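Local coordinates for protein secreted in xylem 3 (Fusarium oxysporum, PDB 5OD4) that is a fungal effector with a beta-sandwich fold, secreted into plant xylem, that probably suppresses host immunity and can be recognised by the plant, at residues T15-S20 with L46-Y51; P36-A41 with V62-P67. All coordinates share one frame; numbering follows the deposited sequence.

Contact 1: T15-S20 with L46-Y51. With EDO (1,2-ethanediol), chain C.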
loop_
_atom_site.group_PDB
_atom_site.type_symbol
_atom_site.label_atom_id
_atom_site.label_comp_id
_atom_site.label_asym_id
_atom_site.label_seq_id
_atom_site.Cartn_x
_atom_site.Cartn_y
_atom_site.Cartn_z
ATOM N N THR A 15 -11.528 10.496 -4.648
ATOM C CA THR A 15 -11.589 9.045 -4.795
ATOM C C THR A 15 -10.252 8.377 -4.466
ATOM O O THR A 15 -10.077 7.175 -4.704
ATOM C CB THR A 15 -12.046 8.656 -6.180
ATOM O OG1 THR A 15 -11.105 9.194 -7.100
ATOM C CG2 THR A 15 -13.459 9.100 -6.488
ATOM N N SER A 16 -9.288 9.132 -3.993
ATOM C CA SER A 16 -8.057 8.531 -3.507
ATOM C C SER A 16 -8.281 7.875 -2.156
ATOM O O SER A 16 -9.169 8.269 -1.399
ATOM C CB SER A 16 -6.981 9.590 -3.381
ATOM O OG SER A 16 -6.743 10.290 -4.608
ATOM N N PHE A 17 -7.413 6.927 -1.844
ATOM C CA PHE A 17 -7.410 6.300 -0.524
ATOM C C PHE A 17 -6.032 6.464 0.079
ATOM O O PHE A 17 -5.034 6.179 -0.570
ATOM C CB PHE A 17 -7.716 4.818 -0.647
ATOM C CG PHE A 17 -7.637 4.052 0.649
ATOM C CD1 PHE A 17 -8.579 4.223 1.635
ATOM C CD2 PHE A 17 -6.630 3.141 0.862
ATOM C CE1 PHE A 17 -8.496 3.520 2.832
ATOM C CE2 PHE A 17 -6.551 2.410 2.030
ATOM C CZ PHE A 17 -7.488 2.593 3.013
ATOM N N THR A 18 -5.982 6.892 1.340
ATOM C CA THR A 18 -4.741 6.964 2.088
ATOM C C THR A 18 -4.919 6.286 3.418
ATOM O O THR A 18 -5.969 6.384 4.059
ATOM C CB THR A 18 -4.322 8.408 2.293
ATOM O OG1 THR A 18 -5.359 9.130 2.973
ATOM C CG2 THR A 18 -4.017 9.085 0.986
ATOM N N THR A 19 -3.863 5.620 3.859
ATOM C CA THR A 19 -3.823 5.064 5.203
ATOM C C THR A 19 -2.371 4.966 5.651
ATOM O O THR A 19 -1.476 4.998 4.846
ATOM C CB THR A 19 -4.551 3.706 5.274
ATOM O OG1 THR A 19 -4.741 3.365 6.644
ATOM C CG2 THR A 19 -3.837 2.583 4.533
ATOM N N SER A 20 -2.179 4.853 6.945
ATOM C CA SER A 20 -0.858 4.584 7.474
ATOM C C SER A 20 -0.917 3.420 8.421
ATOM O O SER A 20 -1.952 3.127 8.995
ATOM C CB SER A 20 -0.291 5.786 8.158
ATOM O OG SER A 20 -1.085 6.151 9.256
ATOM N N LEU A 46 -11.780 0.355 -5.320
ATOM C CA LEU A 46 -10.877 -0.787 -5.238
ATOM C C LEU A 46 -10.899 -1.327 -3.826
ATOM O O LEU A 46 -11.331 -0.664 -2.882
ATOM C CB LEU A 46 -9.447 -0.383 -5.626
ATOM C CG LEU A 46 -9.305 0.237 -7.000
ATOM C CD1 LEU A 46 -7.865 0.705 -7.174
ATOM C CD2 LEU A 46 -9.724 -0.714 -8.105
ATOM N N ASN A 47 -10.384 -2.555 -3.718
ATOM C CA ASN A 47 -10.130 -3.193 -2.444
ATOM C C ASN A 47 -8.632 -3.312 -2.186
ATOM O O ASN A 47 -7.824 -3.272 -3.126
ATOM C CB ASN A 47 -10.774 -4.559 -2.388
ATOM C CG ASN A 47 -12.291 -4.505 -2.467
ATOM O OD1 ASN A 47 -12.894 -3.577 -1.957
ATOM N ND2 ASN A 47 -12.880 -5.541 -3.036
ATOM N N HIS A 48 -8.257 -3.495 -0.917
ATOM C CA HIS A 48 -6.863 -3.634 -0.553
ATOM C C HIS A 48 -6.716 -4.553 0.632
ATOM O O HIS A 48 -7.654 -4.766 1.409
ATOM C CB HIS A 48 -6.213 -2.270 -0.243
ATOM C CG HIS A 48 -6.581 -1.706 1.097
ATOM N ND1 HIS A 48 -7.868 -1.453 1.510
ATOM C CD2 HIS A 48 -5.783 -1.382 2.140
ATOM C CE1 HIS A 48 -7.831 -0.990 2.752
ATOM N NE2 HIS A 48 -6.582 -0.922 3.157
ATOM N N ARG A 49 -5.505 -5.082 0.817
ATOM C CA ARG A 49 -5.163 -5.754 2.057
ATOM C C ARG A 49 -3.705 -5.516 2.359
ATOM O O ARG A 49 -2.878 -5.443 1.458
ATOM C CB ARG A 49 -5.501 -7.247 2.029
ATOM C CG ARG A 49 -4.919 -8.002 0.859
ATOM C CD ARG A 49 -5.318 -9.462 0.919
ATOM N NE ARG A 49 -4.665 -10.205 -0.141
ATOM C CZ ARG A 49 -4.921 -11.458 -0.423
ATOM N NH1 ARG A 49 -5.839 -12.144 0.246
ATOM N NH2 ARG A 49 -4.271 -12.029 -1.413
ATOM N N ILE A 50 -3.404 -5.412 3.651
ATOM C CA ILE A 50 -2.072 -5.160 4.184
ATOM C C ILE A 50 -1.822 -6.256 5.196
ATOM O O ILE A 50 -2.599 -6.407 6.141
ATOM C CB ILE A 50 -1.987 -3.771 4.843
ATOM C CG1 ILE A 50 -2.380 -2.644 3.870
ATOM C CG2 ILE A 50 -0.599 -3.562 5.403
ATOM C CD1 ILE A 50 -2.626 -1.310 4.525
ATOM N N TYR A 51 -0.789 -7.057 4.981
ATOM C CA TYR A 51 -0.599 -8.260 5.775
ATOM C C TYR A 51 0.838 -8.666 5.782
ATOM O O TYR A 51 1.671 -8.011 5.188
ATOM C CB TYR A 51 -1.521 -9.380 5.280
ATOM C CG TYR A 51 -1.274 -9.832 3.870
ATOM C CD1 TYR A 51 -1.757 -9.107 2.780
ATOM C CD2 TYR A 51 -0.597 -10.997 3.605
ATOM C CE1 TYR A 51 -1.566 -9.538 1.478
ATOM C CE2 TYR A 51 -0.436 -11.456 2.308
ATOM C CZ TYR A 51 -0.923 -10.736 1.249
ATOM O OH TYR A 51 -0.777 -11.218 -0.037
HETATM C C1 EDO C . -6.764 -4.256 5.134
HETATM O O1 EDO C . -5.721 -5.264 5.375
HETATM C C2 EDO C . -7.289 -3.493 6.346
HETATM O O2 EDO C . -6.172 -2.912 6.997
#
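The imidazole of His48 is sandwiched between the Phe17 ring on one face and an ethanediol carbon on the opposite face. The ethanediol probably comes from the crystallisation liquor. Phe17 CE2 lies 3.5 Å from His48 NE2, near the rim of the imidazole. Phe17 CZ sits 3.6 Å from His48 CE1, so one end of the Phe17 ring makes the touch. The rings meet obliquely, with planes at 55° and centroids 4.7 Å apart. Phe17 CG is anti to its backbone N (chi1 176°), which lets the ring reach across to the histidine. His48 ND1 is hydrogen-bonded to Glu39 O, which should limit rotation of the imidazole. Ile50 CD1 lies at the edge of this ring, in its plane. The same methyl meets Thr19 CG2 tip to tip at 4.1 Å. Ethanediol O1 accepts a nearly straight hydrogen bond from Ile50 N, 2.9 Å long. No hydrogen bond joins the two segments. They belong to facing sheets of the beta-sandwich: strand 17-21 is an outermost strand, paired with strand 119-127, and strand 47-53 lies between strands 39-40 and 60-66.

Contact 2: P36-A41 with V62-P67; sequences PPYERA and VIDVAP
The nearest CA atoms of the two segments are those of Tyr38 and Asp64, 8.4 Å apart. This is too far for direct strand pairing, and no hydrogen bond crosses between the segments. Strand 47-53 runs between strands 39-40 and 60-66 and is antiparallel to both, so strands 39-40 and 60-66 run in the same sense. Tyr38 lies just before strand 39-40, and its ring reaches over the middle strand, touching Arg49 on the way. With CG anti to the carbonyl carbon (chi1 -79°), the Tyr38 ring is directed across the sheet to Asp64. The ring ends obliquely over Asp64 and Ala66. Tyr38 OH rests 3.4 Å from Asp64 CB, so it meets the methylene. Its distance to Asp64 OD2 is 4.0 Å, and no hydrogen bond forms there. Along one side of the ring, Tyr38 CE1 lies 4.1 Å from Ala66 CB, an apolar contact. Tyr38 CE1 is also 3.9 Å from Asp64 O. The ring and the carboxylate planes are 31° apart. The carboxylate is buried but well satisfied. OD2 takes a salt bridge from Arg49 NE and a hydrogen bond involving Tyr51 OH, while OD1 is bonded to Thr110 OG1. The guanidinium charge probably favours the ionised form. Pro108 touches both Tyr38 and Asp64. Val65 points the other way, to the side where Leu46 packs. A tyrosine from just before edge strand 39-40 thus spans strand 47-53 to reach strand 60-66, on the outward face of one antiparallel sheet of the beta-sandwich.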
loop_
_atom_site.group_PDB
_atom_site.type_symbol
_atom_site.label_atom_id
_atom_site.label_comp_id
_atom_site.label_asym_id
_atom_site.label_seq_id
_atom_site.Cartn_x
_atom_site.Cartn_y
_atom_site.Cartn_z
ATOM N N PRO A 36 -5.584 -13.500 3.498
ATOM C CA PRO A 36 -6.229 -12.580 4.451
ATOM C C PRO A 36 -7.274 -11.647 3.801
ATOM O O PRO A 36 -7.289 -11.470 2.579
ATOM C CB PRO A 36 -5.063 -11.798 5.088
ATOM C CG PRO A 36 -3.809 -12.399 4.508
ATOM C CD PRO A 36 -4.195 -13.106 3.237
ATOM N N PRO A 37 -8.208 -11.073 4.600
ATOM C CA PRO A 37 -9.352 -10.388 3.963
ATOM C C PRO A 37 -8.989 -9.116 3.252
ATOM O O PRO A 37 -8.280 -8.284 3.754
ATOM C CB PRO A 37 -10.270 -10.055 5.175
ATOM C CG PRO A 37 -9.909 -11.070 6.197
ATOM C CD PRO A 37 -8.427 -11.207 6.050
ATOM N N TYR A 38 -9.552 -8.941 2.066
ATOM C CA TYR A 38 -9.602 -7.640 1.450
ATOM C C TYR A 38 -10.600 -6.745 2.144
ATOM O O TYR A 38 -11.656 -7.225 2.590
ATOM C CB TYR A 38 -9.962 -7.771 -0.053
ATOM C CG TYR A 38 -8.814 -8.175 -0.946
ATOM C CD1 TYR A 38 -7.998 -7.225 -1.521
ATOM C CD2 TYR A 38 -8.552 -9.495 -1.268
ATOM C CE1 TYR A 38 -6.976 -7.552 -2.401
ATOM C CE2 TYR A 38 -7.545 -9.844 -2.148
ATOM C CZ TYR A 38 -6.756 -8.863 -2.716
ATOM O OH TYR A 38 -5.761 -9.167 -3.597
ATOM N N GLU A 39 -10.321 -5.437 2.160
ATOM C CA GLU A 39 -11.210 -4.403 2.671
ATOM C C GLU A 39 -11.352 -3.330 1.629
ATOM O O GLU A 39 -10.449 -3.096 0.838
ATOM C CB GLU A 39 -10.670 -3.832 3.973
ATOM C CG GLU A 39 -10.616 -4.885 5.054
ATOM C CD GLU A 39 -10.540 -4.382 6.453
ATOM O OE1 GLU A 39 -10.328 -3.163 6.650
ATOM O OE2 GLU A 39 -10.670 -5.254 7.372
ATOM N N ARG A 40 -12.458 -2.602 1.626
ATOM C CA ARG A 40 -12.627 -1.502 0.623
ATOM C C ARG A 40 -11.626 -0.438 0.957
ATOM O O ARG A 40 -11.408 -0.064 2.115
ATOM C CB ARG A 40 -14.060 -0.886 0.586
ATOM C CG ARG A 40 -14.357 0.219 -0.412
ATOM C CD ARG A 40 -15.760 0.799 -0.176
ATOM N NE ARG A 40 -16.191 0.777 1.229
ATOM C CZ ARG A 40 -16.353 1.846 2.009
ATOM N NH1 ARG A 40 -16.102 3.078 1.561
ATOM N NH2 ARG A 40 -16.755 1.689 3.268
ATOM N N ALA A 41 -11.007 0.037 -0.110
ATOM C CA ALA A 41 -10.033 1.103 -0.011
ATOM C C ALA A 41 -10.788 2.390 -0.105
ATOM O O ALA A 41 -10.743 3.059 -1.145
ATOM C CB ALA A 41 -8.951 0.939 -1.065
ATOM N N VAL A 62 3.245 -7.223 2.981
ATOM C CA VAL A 62 2.631 -7.297 1.656
ATOM C C VAL A 62 1.437 -6.375 1.586
ATOM O O VAL A 62 0.615 -6.356 2.524
ATOM C CB VAL A 62 2.184 -8.741 1.331
ATOM C CG1 VAL A 62 1.707 -8.832 -0.107
ATOM C CG2 VAL A 62 3.318 -9.749 1.581
ATOM N N ILE A 63 1.306 -5.676 0.462
ATOM C CA ILE A 63 0.094 -4.934 0.147
ATOM C C ILE A 63 -0.408 -5.421 -1.196
ATOM O O ILE A 63 0.327 -5.388 -2.170
ATOM C CB ILE A 63 0.340 -3.429 0.101
ATOM C CG1 ILE A 63 0.901 -2.940 1.436
ATOM C CG2 ILE A 63 -0.964 -2.676 -0.270
ATOM C CD1 ILE A 63 1.139 -1.458 1.546
ATOM N N ASP A 64 -1.678 -5.825 -1.245
ATOM C CA ASP A 64 -2.372 -6.148 -2.505
ATOM C C ASP A 64 -3.489 -5.148 -2.721
ATOM O O ASP A 64 -4.211 -4.809 -1.786
ATOM C CB ASP A 64 -2.984 -7.552 -2.447
ATOM C CG ASP A 64 -2.008 -8.672 -2.352
ATOM O OD1 ASP A 64 -0.935 -8.638 -2.993
ATOM O OD2 ASP A 64 -2.349 -9.692 -1.649
ATOM N N VAL A 65 -3.683 -4.748 -4.005
ATOM C CA VAL A 65 -4.768 -3.843 -4.394
ATOM C C VAL A 65 -5.453 -4.470 -5.593
ATOM O O VAL A 65 -4.793 -4.845 -6.557
ATOM C CB VAL A 65 -4.212 -2.462 -4.742
ATOM C CG1 VAL A 65 -5.342 -1.553 -5.241
ATOM C CG2 VAL A 65 -3.505 -1.843 -3.550
ATOM N N ALA A 66 -6.809 -4.570 -5.565
ATOM C CA ALA A 66 -7.502 -5.218 -6.660
ATOM C C ALA A 66 -8.864 -4.616 -6.848
ATOM O O ALA A 66 -9.486 -4.118 -5.894
ATOM C CB ALA A 66 -7.638 -6.714 -6.408
ATOM N N PRO A 67 -9.409 -4.706 -8.065
ATOM C CA PRO A 67 -10.832 -4.408 -8.266
ATOM C C PRO A 67 -11.697 -5.361 -7.454
ATOM O O PRO A 67 -11.251 -6.461 -7.096
ATOM C CB PRO A 67 -11.060 -4.653 -9.769
ATOM C CG PRO A 67 -9.683 -4.661 -10.379
ATOM C CD PRO A 67 -8.799 -5.214 -9.307
#

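From the N terminus, the segments come in the order 15-20, 36-41, 46-51 and 62-67. Contact 1 joins the first to the third and closes a loop of 25 residues, mostly without regular structure. Contact 2 joins the second to the fourth and closes 20 residues, which include the whole of strand 47-53. The two loops therefore cross and do not nest. Contact 1 ties one sheet to the other across the sandwich. Contact 2 stays within one sheet and spans its strand 47-53. The centres are about 7 Å apart. Arg49 and Tyr51 of segment 46-51 both bind Asp64 of segment 62-67. On the inner side, Phe17 CD1 packs 3.4 Å from Ala41 C.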